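Local coordinates for protein levoglucosan dehydrogenase (Pseudarthrobacter phenanthrenivorans, PDB 6A3F) that catalyses the NAD(+)-dependent oxidation of levoglucosan to 3-dehydrolevoglucosan, working as a homotetramer of the Gfo/Idh/MocA family, at residues G27-G32 and I99-H104; I121-L126 and M148-Y153; L207-T212 and A284-H289; A230-W235 and D263-V268; L316-A321 and R331-G336. One frame throughout, in Å; residues are numbered along the deposited sequence.

Contact 1: G27-G32 and I99-H104; sequences GLIGGG and IATPNH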
# COMPACT_ATOMS: atom_id res chain seq x y z
N GLY B 27 -38.02 10.72 -16.04
CA GLY B 27 -38.19 11.87 -15.19
C GLY B 27 -37.32 11.79 -13.95
O GLY B 27 -37.49 10.88 -13.16
N LEU B 28 -36.37 12.70 -13.81
CA LEU B 28 -35.51 12.82 -12.62
C LEU B 28 -36.10 13.86 -11.67
O LEU B 28 -36.36 14.98 -12.06
CB LEU B 28 -34.11 13.24 -13.10
CG LEU B 28 -33.07 13.57 -12.04
CD1 LEU B 28 -32.79 12.37 -11.17
CD2 LEU B 28 -31.78 14.05 -12.68
N ILE B 29 -36.31 13.47 -10.43
CA ILE B 29 -36.84 14.38 -9.41
C ILE B 29 -35.71 14.66 -8.43
O ILE B 29 -35.27 13.73 -7.72
CB ILE B 29 -38.07 13.75 -8.72
CG1 ILE B 29 -39.15 13.40 -9.75
CG2 ILE B 29 -38.59 14.64 -7.60
CD1 ILE B 29 -40.29 12.58 -9.20
N GLY B 30 -35.23 15.91 -8.43
CA GLY B 30 -34.25 16.41 -7.47
C GLY B 30 -32.84 15.94 -7.83
O GLY B 30 -32.46 15.97 -8.97
N GLY B 31 -32.05 15.52 -6.85
CA GLY B 31 -30.72 15.01 -7.13
C GLY B 31 -29.61 15.91 -6.64
O GLY B 31 -28.49 15.44 -6.52
N GLY B 32 -29.90 17.17 -6.33
CA GLY B 32 -28.83 18.12 -5.86
C GLY B 32 -27.71 18.31 -6.89
O GLY B 32 -27.94 18.28 -8.12
N ILE B 99 -36.01 8.92 -8.47
CA ILE B 99 -36.25 9.65 -7.23
C ILE B 99 -34.91 9.88 -6.52
O ILE B 99 -34.33 8.95 -5.91
CB ILE B 99 -37.24 8.92 -6.31
CG1 ILE B 99 -38.52 8.44 -7.01
CG2 ILE B 99 -37.55 9.84 -5.11
CD1 ILE B 99 -39.41 7.66 -6.11
N ALA B 100 -34.45 11.14 -6.54
CA ALA B 100 -33.18 11.48 -5.97
C ALA B 100 -33.36 12.63 -4.96
O ALA B 100 -32.49 13.44 -4.78
CB ALA B 100 -32.23 11.86 -7.06
N THR B 101 -34.49 12.67 -4.29
CA THR B 101 -34.70 13.65 -3.23
C THR B 101 -34.11 13.13 -1.91
O THR B 101 -33.84 11.91 -1.74
CB THR B 101 -36.21 13.87 -3.01
OG1 THR B 101 -36.75 12.66 -2.46
CG2 THR B 101 -37.01 14.20 -4.26
N PRO B 102 -34.10 13.99 -0.89
CA PRO B 102 -33.92 13.51 0.46
C PRO B 102 -34.95 12.47 0.93
O PRO B 102 -36.02 12.31 0.33
CB PRO B 102 -33.99 14.79 1.31
CG PRO B 102 -33.51 15.87 0.32
CD PRO B 102 -34.22 15.46 -0.94
N ASN B 103 -34.60 11.78 2.03
CA ASN B 103 -35.26 10.51 2.45
C ASN B 103 -36.75 10.75 2.77
O ASN B 103 -37.54 9.81 2.70
CB ASN B 103 -34.59 9.87 3.68
CG ASN B 103 -33.08 9.87 3.62
OD1 ASN B 103 -32.52 10.13 2.55
ND2 ASN B 103 -32.40 9.60 4.74
N HIS B 104 -37.09 11.96 3.19
CA HIS B 104 -38.44 12.23 3.68
C HIS B 104 -39.47 12.22 2.54
O HIS B 104 -40.67 11.98 2.82
CB HIS B 104 -38.47 13.53 4.49
CG HIS B 104 -38.30 14.79 3.71
ND1 HIS B 104 -37.22 15.00 2.87
CD2 HIS B 104 -39.05 15.91 3.68
CE1 HIS B 104 -37.33 16.20 2.33
NE2 HIS B 104 -38.45 16.79 2.80

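Contact 2: I121-L126 and M148-Y153; sequences ICEKPL and MVAFNY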
# COMPACT_ATOMS: atom_id res chain seq x y z
N ILE B 121 -36.44 4.03 -10.00
CA ILE B 121 -35.19 3.94 -9.24
C ILE B 121 -35.21 5.02 -8.15
O ILE B 121 -35.40 6.16 -8.42
CB ILE B 121 -33.92 4.01 -10.12
CG1 ILE B 121 -32.64 3.84 -9.28
CG2 ILE B 121 -33.84 5.26 -10.96
CD1 ILE B 121 -31.43 3.37 -10.11
N CYS B 122 -34.96 4.58 -6.93
CA CYS B 122 -35.01 5.44 -5.81
C CYS B 122 -33.68 5.44 -5.06
O CYS B 122 -33.09 4.40 -4.83
CB CYS B 122 -36.15 5.00 -4.90
SG CYS B 122 -36.42 6.10 -3.49
N GLU B 123 -33.28 6.62 -4.63
CA GLU B 123 -32.10 6.77 -3.74
C GLU B 123 -32.30 6.03 -2.43
O GLU B 123 -33.43 5.81 -1.94
CB GLU B 123 -31.82 8.23 -3.41
CG GLU B 123 -30.72 8.80 -4.27
CD GLU B 123 -29.34 8.23 -3.97
OE1 GLU B 123 -29.23 7.21 -3.27
OE2 GLU B 123 -28.37 8.80 -4.47
N LYS B 124 -31.17 5.70 -1.81
CA LYS B 124 -31.18 5.12 -0.50
C LYS B 124 -31.07 6.19 0.59
O LYS B 124 -30.73 7.35 0.28
CB LYS B 124 -30.03 4.11 -0.38
CG LYS B 124 -28.72 4.49 -1.05
CD LYS B 124 -28.07 5.78 -0.59
CE LYS B 124 -27.71 5.83 0.87
NZ LYS B 124 -27.16 7.15 1.25
N PRO B 125 -31.34 5.86 1.88
CA PRO B 125 -32.12 4.67 2.28
C PRO B 125 -33.53 4.71 1.64
O PRO B 125 -33.97 5.74 1.15
CB PRO B 125 -32.13 4.77 3.80
CG PRO B 125 -32.12 6.27 4.06
CD PRO B 125 -31.24 6.83 2.97
N LEU B 126 -34.25 3.60 1.64
CA LEU B 126 -35.43 3.60 0.83
C LEU B 126 -36.39 4.68 1.36
O LEU B 126 -36.97 5.45 0.62
CB LEU B 126 -36.06 2.22 0.87
CG LEU B 126 -37.21 2.04 -0.13
CD1 LEU B 126 -36.70 2.12 -1.56
CD2 LEU B 126 -37.94 0.71 0.09
N MET B 148 -36.02 -0.32 -8.16
CA MET B 148 -34.58 -0.46 -7.80
C MET B 148 -34.21 0.59 -6.75
O MET B 148 -34.63 1.75 -6.84
CB MET B 148 -33.71 -0.28 -9.05
CG MET B 148 -32.29 -0.81 -8.91
SD MET B 148 -31.36 -0.60 -10.42
CE MET B 148 -29.90 -1.59 -10.04
N VAL B 149 -33.42 0.18 -5.76
CA VAL B 149 -32.85 1.14 -4.79
C VAL B 149 -31.35 1.33 -5.12
O VAL B 149 -30.70 0.36 -5.50
CB VAL B 149 -33.11 0.73 -3.33
CG1 VAL B 149 -32.51 -0.60 -2.96
CG2 VAL B 149 -32.67 1.81 -2.37
N ALA B 150 -30.85 2.55 -5.00
CA ALA B 150 -29.53 2.96 -5.60
C ALA B 150 -28.37 2.60 -4.67
O ALA B 150 -27.64 3.54 -4.25
CB ALA B 150 -29.54 4.45 -5.87
N PHE B 151 -28.22 1.32 -4.31
CA PHE B 151 -26.99 0.85 -3.64
C PHE B 151 -25.94 0.60 -4.75
O PHE B 151 -25.56 -0.54 -5.11
CB PHE B 151 -27.27 -0.37 -2.75
CG PHE B 151 -28.08 -0.09 -1.52
CD1 PHE B 151 -27.70 0.90 -0.63
CD2 PHE B 151 -29.27 -0.78 -1.28
CE1 PHE B 151 -28.44 1.16 0.51
CE2 PHE B 151 -30.02 -0.51 -0.14
CZ PHE B 151 -29.61 0.48 0.73
N ASN B 152 -25.49 1.69 -5.35
CA ASN B 152 -24.72 1.67 -6.58
C ASN B 152 -23.34 1.03 -6.35
O ASN B 152 -22.74 0.50 -7.31
CB ASN B 152 -24.60 3.07 -7.15
CG ASN B 152 -23.85 3.98 -6.22
OD1 ASN B 152 -24.38 4.28 -5.16
ND2 ASN B 152 -22.60 4.32 -6.58
N TYR B 153 -22.82 1.08 -5.11
CA TYR B 153 -21.48 0.64 -4.86
C TYR B 153 -21.36 -0.87 -5.00
O TYR B 153 -20.25 -1.36 -5.26
CB TYR B 153 -20.96 1.07 -3.49
CG TYR B 153 -20.73 2.55 -3.36
CD1 TYR B 153 -19.75 3.20 -4.10
CD2 TYR B 153 -21.53 3.31 -2.51
CE1 TYR B 153 -19.54 4.55 -3.96
CE2 TYR B 153 -21.34 4.67 -2.37
CZ TYR B 153 -20.31 5.29 -3.07
OH TYR B 153 -20.07 6.63 -2.94
O HOH W 1 -26.81 6.04 -3.68

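Contact 3: L207-T212 and A284-H289; sequences LGDIAT and ATRNAH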
# COMPACT_ATOMS: atom_id res chain seq x y z
N LEU B 207 -25.91 5.72 10.12
CA LEU B 207 -26.62 4.48 9.88
C LEU B 207 -27.33 4.49 8.52
O LEU B 207 -27.04 3.65 7.68
CB LEU B 207 -27.60 4.26 11.04
CG LEU B 207 -28.50 3.05 10.86
CD1 LEU B 207 -27.69 1.77 10.71
CD2 LEU B 207 -29.48 2.94 12.01
N GLY B 208 -28.33 5.38 8.29
CA GLY B 208 -29.08 5.37 7.05
C GLY B 208 -28.28 5.82 5.83
O GLY B 208 -28.58 5.44 4.69
N ASP B 209 -27.38 6.78 6.04
CA ASP B 209 -26.68 7.41 4.95
C ASP B 209 -25.55 6.52 4.39
O ASP B 209 -25.39 6.42 3.14
CB ASP B 209 -26.09 8.75 5.40
CG ASP B 209 -25.58 9.59 4.25
OD1 ASP B 209 -26.09 9.45 3.14
OD2 ASP B 209 -24.67 10.42 4.48
N ILE B 210 -24.77 5.91 5.28
CA ILE B 210 -23.55 5.20 4.80
C ILE B 210 -23.52 3.76 5.29
O ILE B 210 -23.08 2.88 4.55
CB ILE B 210 -22.26 5.98 5.09
CG1 ILE B 210 -22.13 6.41 6.55
CG2 ILE B 210 -22.13 7.14 4.10
CD1 ILE B 210 -20.79 7.05 6.91
N ALA B 211 -24.01 3.45 6.48
CA ALA B 211 -23.98 2.03 6.83
C ALA B 211 -24.86 1.19 5.91
O ALA B 211 -24.56 0.02 5.69
CB ALA B 211 -24.35 1.85 8.28
N THR B 212 -25.97 1.75 5.39
CA THR B 212 -26.86 0.98 4.51
C THR B 212 -26.09 0.48 3.27
O THR B 212 -26.40 -0.60 2.78
CB THR B 212 -28.09 1.80 4.12
OG1 THR B 212 -27.59 3.01 3.58
CG2 THR B 212 -29.01 2.10 5.30
N ALA B 284 -19.69 2.35 10.79
CA ALA B 284 -19.70 3.53 9.89
C ALA B 284 -19.58 4.80 10.74
O ALA B 284 -20.08 4.82 11.88
CB ALA B 284 -20.92 3.51 8.98
N THR B 285 -18.91 5.82 10.21
CA THR B 285 -18.75 7.08 10.92
C THR B 285 -18.57 8.22 9.91
O THR B 285 -18.07 8.05 8.79
CB THR B 285 -17.57 7.00 11.90
OG1 THR B 285 -17.64 8.13 12.77
CG2 THR B 285 -16.22 6.95 11.21
N ARG B 286 -18.97 9.41 10.38
CA ARG B 286 -18.69 10.67 9.74
C ARG B 286 -17.52 11.39 10.42
O ARG B 286 -17.18 12.52 10.02
CB ARG B 286 -19.96 11.53 9.82
CG ARG B 286 -21.11 11.01 9.00
CD ARG B 286 -22.39 11.86 9.12
NE ARG B 286 -23.35 11.44 8.13
CZ ARG B 286 -24.64 11.76 8.13
NH1 ARG B 286 -25.20 12.35 9.18
NH2 ARG B 286 -25.38 11.50 7.06
N ASN B 287 -16.84 10.77 11.39
CA ASN B 287 -15.90 11.46 12.27
C ASN B 287 -14.56 10.72 12.32
O ASN B 287 -14.03 10.47 13.40
CB ASN B 287 -16.47 11.64 13.69
CG ASN B 287 -17.70 12.51 13.67
OD1 ASN B 287 -18.75 12.08 13.19
ND2 ASN B 287 -17.55 13.77 14.09
N ALA B 288 -14.04 10.31 11.14
CA ALA B 288 -12.77 9.65 11.05
C ALA B 288 -11.80 10.45 10.16
O ALA B 288 -11.76 10.26 8.97
CB ALA B 288 -12.99 8.26 10.50
N HIS B 289 -11.08 11.39 10.75
CA HIS B 289 -10.17 12.26 10.02
C HIS B 289 -9.24 11.38 9.18
O HIS B 289 -8.68 10.41 9.69
CB HIS B 289 -9.36 13.11 11.01
CG HIS B 289 -10.15 14.26 11.55
ND1 HIS B 289 -10.58 15.30 10.73
CD2 HIS B 289 -10.53 14.57 12.82
CE1 HIS B 289 -11.23 16.20 11.49
NE2 HIS B 289 -11.19 15.77 12.79
O HOH W 2 -22.34 10.28 5.71

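Contact 4: A230-W235 and D263-V268; sequences AVLSTW and DVDDEV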
# COMPACT_ATOMS: atom_id res chain seq x y z
N ALA B 230 -25.92 -3.43 18.76
CA ALA B 230 -25.34 -2.20 18.24
C ALA B 230 -25.08 -1.16 19.32
O ALA B 230 -25.64 -1.18 20.41
CB ALA B 230 -26.20 -1.60 17.16
N VAL B 231 -24.26 -0.18 18.93
CA VAL B 231 -24.04 1.03 19.68
C VAL B 231 -24.08 2.20 18.70
O VAL B 231 -23.35 2.19 17.72
CB VAL B 231 -22.71 1.04 20.46
CG1 VAL B 231 -22.45 2.40 21.14
CG2 VAL B 231 -22.61 -0.10 21.46
N LEU B 232 -24.89 3.24 19.01
CA LEU B 232 -24.89 4.48 18.23
C LEU B 232 -24.23 5.60 19.04
O LEU B 232 -24.48 5.74 20.22
CB LEU B 232 -26.33 4.87 17.90
CG LEU B 232 -27.11 3.86 17.08
CD1 LEU B 232 -28.59 4.23 17.12
CD2 LEU B 232 -26.62 3.82 15.65
N SER B 233 -23.45 6.43 18.37
CA SER B 233 -22.76 7.48 19.01
C SER B 233 -22.98 8.77 18.24
O SER B 233 -23.08 8.77 16.99
CB SER B 233 -21.29 7.17 19.12
OG SER B 233 -21.06 5.93 19.78
N THR B 234 -23.11 9.88 18.99
CA THR B 234 -23.14 11.22 18.43
C THR B 234 -21.99 11.99 19.04
O THR B 234 -21.88 12.10 20.28
CB THR B 234 -24.48 11.93 18.66
OG1 THR B 234 -25.50 11.13 18.06
CG2 THR B 234 -24.50 13.32 18.07
N TRP B 235 -21.06 12.43 18.19
CA TRP B 235 -19.83 13.07 18.63
C TRP B 235 -19.88 14.60 18.54
O TRP B 235 -19.10 15.24 19.22
CB TRP B 235 -18.68 12.59 17.75
CG TRP B 235 -18.47 11.11 17.76
CD1 TRP B 235 -18.39 10.29 16.67
CD2 TRP B 235 -18.17 10.31 18.91
NE1 TRP B 235 -18.10 9.01 17.07
CE2 TRP B 235 -17.99 8.98 18.43
CE3 TRP B 235 -18.12 10.54 20.29
CZ2 TRP B 235 -17.70 7.91 19.27
CZ3 TRP B 235 -17.84 9.47 21.12
CH2 TRP B 235 -17.64 8.18 20.61
N ASP B 263 -29.69 15.21 16.29
CA ASP B 263 -30.41 14.17 17.02
C ASP B 263 -30.31 12.87 16.27
O ASP B 263 -31.28 12.09 16.25
CB ASP B 263 -31.87 14.56 17.23
CG ASP B 263 -32.59 14.87 15.92
OD1 ASP B 263 -31.96 14.88 14.82
OD2 ASP B 263 -33.81 15.12 15.98
N VAL B 264 -29.18 12.69 15.57
CA VAL B 264 -28.94 11.45 14.90
C VAL B 264 -27.55 11.00 15.27
O VAL B 264 -26.82 11.76 15.84
CB VAL B 264 -29.07 11.55 13.37
CG1 VAL B 264 -30.50 11.82 12.98
CG2 VAL B 264 -28.11 12.57 12.79
N ASP B 265 -27.24 9.76 14.87
CA ASP B 265 -25.97 9.15 15.10
C ASP B 265 -24.92 9.70 14.10
O ASP B 265 -25.23 9.81 12.93
CB ASP B 265 -26.15 7.63 14.92
CG ASP B 265 -26.64 7.25 13.52
OD1 ASP B 265 -27.80 7.51 13.18
OD2 ASP B 265 -25.85 6.66 12.73
N ASP B 266 -23.72 10.00 14.61
CA ASP B 266 -22.51 10.26 13.81
C ASP B 266 -21.77 8.94 13.47
O ASP B 266 -20.99 8.88 12.51
CB ASP B 266 -21.53 11.15 14.55
CG ASP B 266 -21.97 12.63 14.58
OD1 ASP B 266 -22.66 13.11 13.64
OD2 ASP B 266 -21.59 13.25 15.61
N GLU B 267 -22.11 7.88 14.21
CA GLU B 267 -21.34 6.64 14.18
C GLU B 267 -22.21 5.49 14.66
O GLU B 267 -22.99 5.66 15.62
CB GLU B 267 -20.10 6.77 15.05
CG GLU B 267 -19.20 5.53 15.02
CD GLU B 267 -17.79 5.76 15.53
OE1 GLU B 267 -17.31 6.88 15.41
OE2 GLU B 267 -17.17 4.82 16.08
N VAL B 268 -22.08 4.34 13.95
CA VAL B 268 -22.76 3.14 14.32
C VAL B 268 -21.74 2.00 14.29
O VAL B 268 -20.95 1.90 13.37
CB VAL B 268 -23.96 2.85 13.41
CG1 VAL B 268 -23.59 2.77 11.93
CG2 VAL B 268 -24.68 1.57 13.83

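Contact 5: L316-A321 and R331-G336; sequences LQVAFA and RTVYTG. With SO4 (sulfate ion), chain C.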
# COMPACT_ATOMS: atom_id res chain seq x y z
N LEU B 316 -9.28 -5.48 -6.21
CA LEU B 316 -9.76 -6.44 -5.23
C LEU B 316 -8.59 -7.27 -4.71
O LEU B 316 -7.80 -7.72 -5.49
CB LEU B 316 -10.82 -7.39 -5.82
CG LEU B 316 -11.54 -8.24 -4.78
CD1 LEU B 316 -12.47 -7.38 -3.91
CD2 LEU B 316 -12.37 -9.33 -5.45
N GLN B 317 -8.49 -7.46 -3.40
CA GLN B 317 -7.48 -8.31 -2.86
C GLN B 317 -8.09 -9.69 -2.54
O GLN B 317 -9.14 -9.77 -1.90
CB GLN B 317 -6.83 -7.69 -1.63
CG GLN B 317 -6.16 -6.37 -1.95
CD GLN B 317 -5.53 -5.74 -0.74
OE1 GLN B 317 -5.90 -4.64 -0.32
NE2 GLN B 317 -4.56 -6.42 -0.16
N VAL B 318 -7.39 -10.74 -2.93
CA VAL B 318 -7.89 -12.11 -2.63
C VAL B 318 -6.72 -13.02 -2.32
O VAL B 318 -5.72 -12.96 -3.00
CB VAL B 318 -8.75 -12.67 -3.77
CG1 VAL B 318 -8.05 -12.71 -5.13
CG2 VAL B 318 -9.34 -14.04 -3.41
N ALA B 319 -6.88 -13.81 -1.25
CA ALA B 319 -5.88 -14.76 -0.81
C ALA B 319 -6.51 -16.14 -0.90
O ALA B 319 -7.55 -16.32 -0.30
CB ALA B 319 -5.43 -14.44 0.60
N PHE B 320 -5.90 -17.05 -1.69
CA PHE B 320 -6.33 -18.45 -1.80
C PHE B 320 -5.46 -19.37 -0.95
O PHE B 320 -4.23 -19.46 -1.07
CB PHE B 320 -6.36 -18.86 -3.27
CG PHE B 320 -7.27 -18.04 -4.13
CD1 PHE B 320 -8.66 -18.11 -3.95
CD2 PHE B 320 -6.76 -17.17 -5.07
CE1 PHE B 320 -9.51 -17.38 -4.76
CE2 PHE B 320 -7.61 -16.41 -5.86
CZ PHE B 320 -8.98 -16.53 -5.71
N ALA B 321 -6.14 -20.14 -0.09
CA ALA B 321 -5.53 -21.14 0.74
C ALA B 321 -4.80 -22.20 -0.11
O ALA B 321 -3.83 -22.75 0.32
CB ALA B 321 -6.55 -21.82 1.64
N ARG B 331 -3.43 -11.43 -3.42
CA ARG B 331 -3.26 -10.91 -4.76
C ARG B 331 -4.05 -9.61 -4.90
O ARG B 331 -5.26 -9.59 -4.64
CB ARG B 331 -3.81 -11.85 -5.84
CG ARG B 331 -3.34 -13.29 -5.68
CD ARG B 331 -3.99 -14.23 -6.67
NE ARG B 331 -3.68 -15.61 -6.35
CZ ARG B 331 -3.88 -16.63 -7.15
NH1 ARG B 331 -4.31 -16.44 -8.38
NH2 ARG B 331 -3.61 -17.85 -6.73
N THR B 332 -3.43 -8.61 -5.50
CA THR B 332 -4.11 -7.39 -5.87
C THR B 332 -4.57 -7.46 -7.34
O THR B 332 -3.74 -7.35 -8.30
CB THR B 332 -3.17 -6.19 -5.65
OG1 THR B 332 -2.87 -6.13 -4.27
CG2 THR B 332 -3.82 -4.89 -6.04
N VAL B 333 -5.85 -7.69 -7.53
CA VAL B 333 -6.43 -7.91 -8.82
C VAL B 333 -7.09 -6.62 -9.29
O VAL B 333 -8.00 -6.10 -8.58
CB VAL B 333 -7.46 -9.07 -8.80
CG1 VAL B 333 -8.08 -9.27 -10.19
CG2 VAL B 333 -6.85 -10.35 -8.28
N TYR B 334 -6.64 -6.10 -10.46
CA TYR B 334 -7.21 -4.92 -11.11
C TYR B 334 -8.34 -5.34 -12.07
O TYR B 334 -8.15 -6.21 -12.95
CB TYR B 334 -6.14 -4.09 -11.81
CG TYR B 334 -5.33 -3.29 -10.83
CD1 TYR B 334 -4.21 -3.83 -10.22
CD2 TYR B 334 -5.71 -1.99 -10.49
CE1 TYR B 334 -3.50 -3.11 -9.27
CE2 TYR B 334 -5.03 -1.28 -9.53
CZ TYR B 334 -3.92 -1.82 -8.92
OH TYR B 334 -3.27 -1.08 -7.97
N THR B 335 -9.50 -4.72 -11.95
CA THR B 335 -10.66 -5.12 -12.76
C THR B 335 -10.57 -4.59 -14.18
O THR B 335 -10.14 -3.48 -14.46
CB THR B 335 -12.01 -4.75 -12.13
OG1 THR B 335 -12.18 -3.34 -12.07
CG2 THR B 335 -12.13 -5.33 -10.74
N GLY B 336 -10.98 -5.46 -15.11
CA GLY B 336 -10.93 -5.14 -16.51
C GLY B 336 -11.84 -6.05 -17.33
O GLY B 336 -12.84 -6.56 -16.83
S SO4 C . -4.63 -19.74 -9.75
O1 SO4 C . -5.73 -19.95 -8.73
O2 SO4 C . -4.93 -18.47 -10.43
O3 SO4 C . -4.52 -20.82 -10.79
O4 SO4 C . -3.33 -19.63 -9.07
O HOH W 3 -3.66 -16.08 -3.32

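Contact 1: G27-G32 and I99-H104
Ala-100 meets the strand end 27-30 with both its backbone and its methyl. Its N donates to Ile-29 O at 3.0 Å, nearly head-on to the carbonyl, and its CB lies 3.5 Å from Gly-31 CA. The small methyl suits a place where Gly-31 CA and Ile-29 O come so near; Leu-28 CD1 also approaches this methyl, at 4.2 Å. Beyond Ala-100 the second strand becomes a loop, and Thr-101 lies beside Ile-29 with both side chains pointing the same way, CG2 of Thr-101 3.7 Å from CG2 of Ile-29. The threonine suits this place because its two branches do different work. With chi1 at 68°, OG1 sits between the backbone N and carbonyl carbon and donates to Pro-102 O at 2.9 Å, while the methyl is left for the isoleucine. At the end of the other strand and just beyond it, Gly-30 and Gly-31 have positive phi, and the backbone of Gly-31 has a shape that only a residue without a side chain takes easily. Further out, Ile-109 of helix 106-115 packs on Ile-29, Ile-99 and Thr-101, and Thr-101 O is hydrogen-bonded to His-106 NE2. Thr-101, Asn-103 and His-106 all bind NADH. Two central parallel strands ending beside a glycine-rich turn, here fitting the GxGxxG pattern, are the hallmark of the dinucleotide-binding Rossmann fold.

Contact 2: I121-L126 and M148-Y153
This contact closes the last beta-alpha-beta unit of the Rossmann sheet, where the ends of strands 119-122 and 147-149 carry residues that bind NADH and levoglucosan. Cys-122 is held through both its backbone N and its O: the N donates to Met-148 O at 2.9 Å, and the O accepts from Ala-150 N at 2.9 Å. On one sheet face Ile-121 and Met-148 run side by side, CD1 of Ile-121 4.0 Å from SD of Met-148; on the other face, with Cys-122, Val-149 brings its CG2 to Leu-126 CD1 of the following loop at 4.1 Å. Past the strands, Lys-124 crosses Phe-151 at a slant, its CB 3.5 Å from Phe-151 CE1. Chi1 (39°) sets CG between backbone N and carbonyl carbon, bends at chi2 and chi3 curl the chain away, and NZ reaches a salt bridge with Asp-209. The long aliphatic stem can therefore pack on a ring while the charged end serves the substrate site. Glu-123 folds back so that OE1 accepts from Lys-124 N at 2.9 Å through its anti lone pair, and a water lies 2.7 Å from both that OE1 and Ala-150 O. Ala-150 is small enough to stand beside this carboxylate. Strand 96-100 flanks 119-122 in the sheet, helix 130-141 packs on Cys-122 and Leu-126, helix 206-221 meets Phe-151, and helix 355-371 covers Met-148 and Ala-150.

Contact 3: L207-T212 and A284-H289
Asp-209 OD2 is held by two groups: Arg-286 NH2 donates to it at 2.9 Å in a salt bridge, and a water donates at 2.6 Å. The same water accepts from Arg-286 NE at 2.9 Å, so the ion pair is bridged a second time. The two flat groups are turned 67° apart. The oxygen lies in the guanidinium plane, whereas the arginine meets the carboxylate from above its plane. An extended chain from CG to NE gives Arg-286 the reach for this, and its NH1 is tied to Arg-196 O. The other oxygen of Asp-209, a levoglucosan-binding residue, is turned to Lys-124. Beside the ion pair, Ile-210 sends CD1 to Thr-285 O at 3.5 Å and sets CG1 4.0 Å from Ala-284 CB. CB of Ala-211 and CB of Ala-284 meet at 3.9 Å, short side chains that let helix and strand come close. Thr-285 points away from the helix, its OG1 bonded to Glu-267 and also accepting from Asn-287 N in an ST turn. Helix 206-221 thus lies against the end of strand 279-285, with strands 174-182 and 267-274 flanking that strand and helix 380-399 packing on Leu-207 and Thr-212.

Contact 4: A230-W235 and D263-V268
A classic beta bulge sets this contact apart: Asp-266 and Glu-267 both face Ser-233, whose O accepts from Asp-266 N at 2.8 Å and, more weakly, from Glu-267 N. Ser-233 N completes the pairing by donating to Glu-267 O at 2.9 Å. The bulge leaves two consecutive acidic side chains within reach of Trp-235. Asp-266 OD2 takes the backbone N of Trp-235 at 2.8 Å, and that of Ile-236 as well, and so holds the turning chain. Glu-267, fully extended with CG anti to the backbone N (chi1 -177°), brings OE1 to the indole edge, 2.8 Å from Trp-235 NE1. The donor lies well above the carboxylate plane, although the oxygen is close to the ring plane. OE2 bonds Ser-176 OG of the third subunit, so this carboxylate links strand, ring and interface. Thr-234 OG1 donates to Val-264 O at 2.7 Å. On the other sheet face, Leu-232 CD2 is packed tightly on Val-268 CG2 at 3.5 Å, and helix 380-399 covers both residues. Antiparallel strands 225-233 and 267-274, backed by helices on one face and a partner subunit on the other, belong to the mixed, largely antiparallel beta-sheet of the alpha/beta C-terminal domain of the Gfo/Idh/MocA family.

Contact 5: L316-A321 and R331-G336
Phe-320 and Arg-331 make the tightly packed end of this contact. The ring presents its edge, CD2, over one face of the guanidinium, 3.6 Å from Arg-331 CZ, with the two planes 82° apart. The backbones are drawn together just as firmly at two hydrogen-bonded pairs: Leu-316 and Val-333 exchange bonds of 2.8 Å in each direction (N to O), and Val-318 N and O pair with Arg-331 O and N. On the same sheet face as Arg-331, CG1 of Val-318 lies 4.1 Å from CG2 of Val-333; beta-branched valines suit such extended strands, and their branches fill the face that Leu-316 shares. Tyr-165 of helix 157-167 packs on Leu-316 and Val-318. These strands form a beta hairpin at the edge of the C-terminal sheet, and they do not end the sheet in the tetramer, since Arg-331 and Thr-332 pair in antiparallel fashion with a strand of the fourth subunit. Gln-317 and Thr-332 hold the looser, partly exposed face, side by side with CG of Gln-317 4.0 Å from OG1 of Thr-332; polar ends are at home here. The packed end is polar too. A water joins Phe-320 N to Arg-331 NE, and the sulfate, probably from the crystallisation liquor, receives NH1 of Arg-331 on its O2 at 3.0 Å and NH2 on its O4 at 3.0 Å. Asp-323 forms a salt bridge with NH2, while Arg-327 O and Gln-324 N of the fourth subunit bind Arg-331 NH1 and the sulfate respectively.

Overall arrangement
Contacts 1 and 2 come first along the chain and lie in the parallel Rossmann sheet, centres 11 Å apart, with strands 96-100 and 119-122 as neighbours. Contacts 3, 4 and 5 reach the nine-stranded mixed sheet that follows. Contact 4 is nested inside the loop closed by contact 3, and their centres are only 9 Å apart. Contacts 2 and 3, centres 16 Å apart, touch across the two domains by the ion pair of Lys-124 with Asp-209 and by packing, which brings cofactor and substrate residues together. Contact 5 lies about 36 Å from contact 1, centre to centre, on the opposite side of the chain's centre. Contacts 3, 4 and 5 all touch the third subunit, linking this sheet to tetramer assembly.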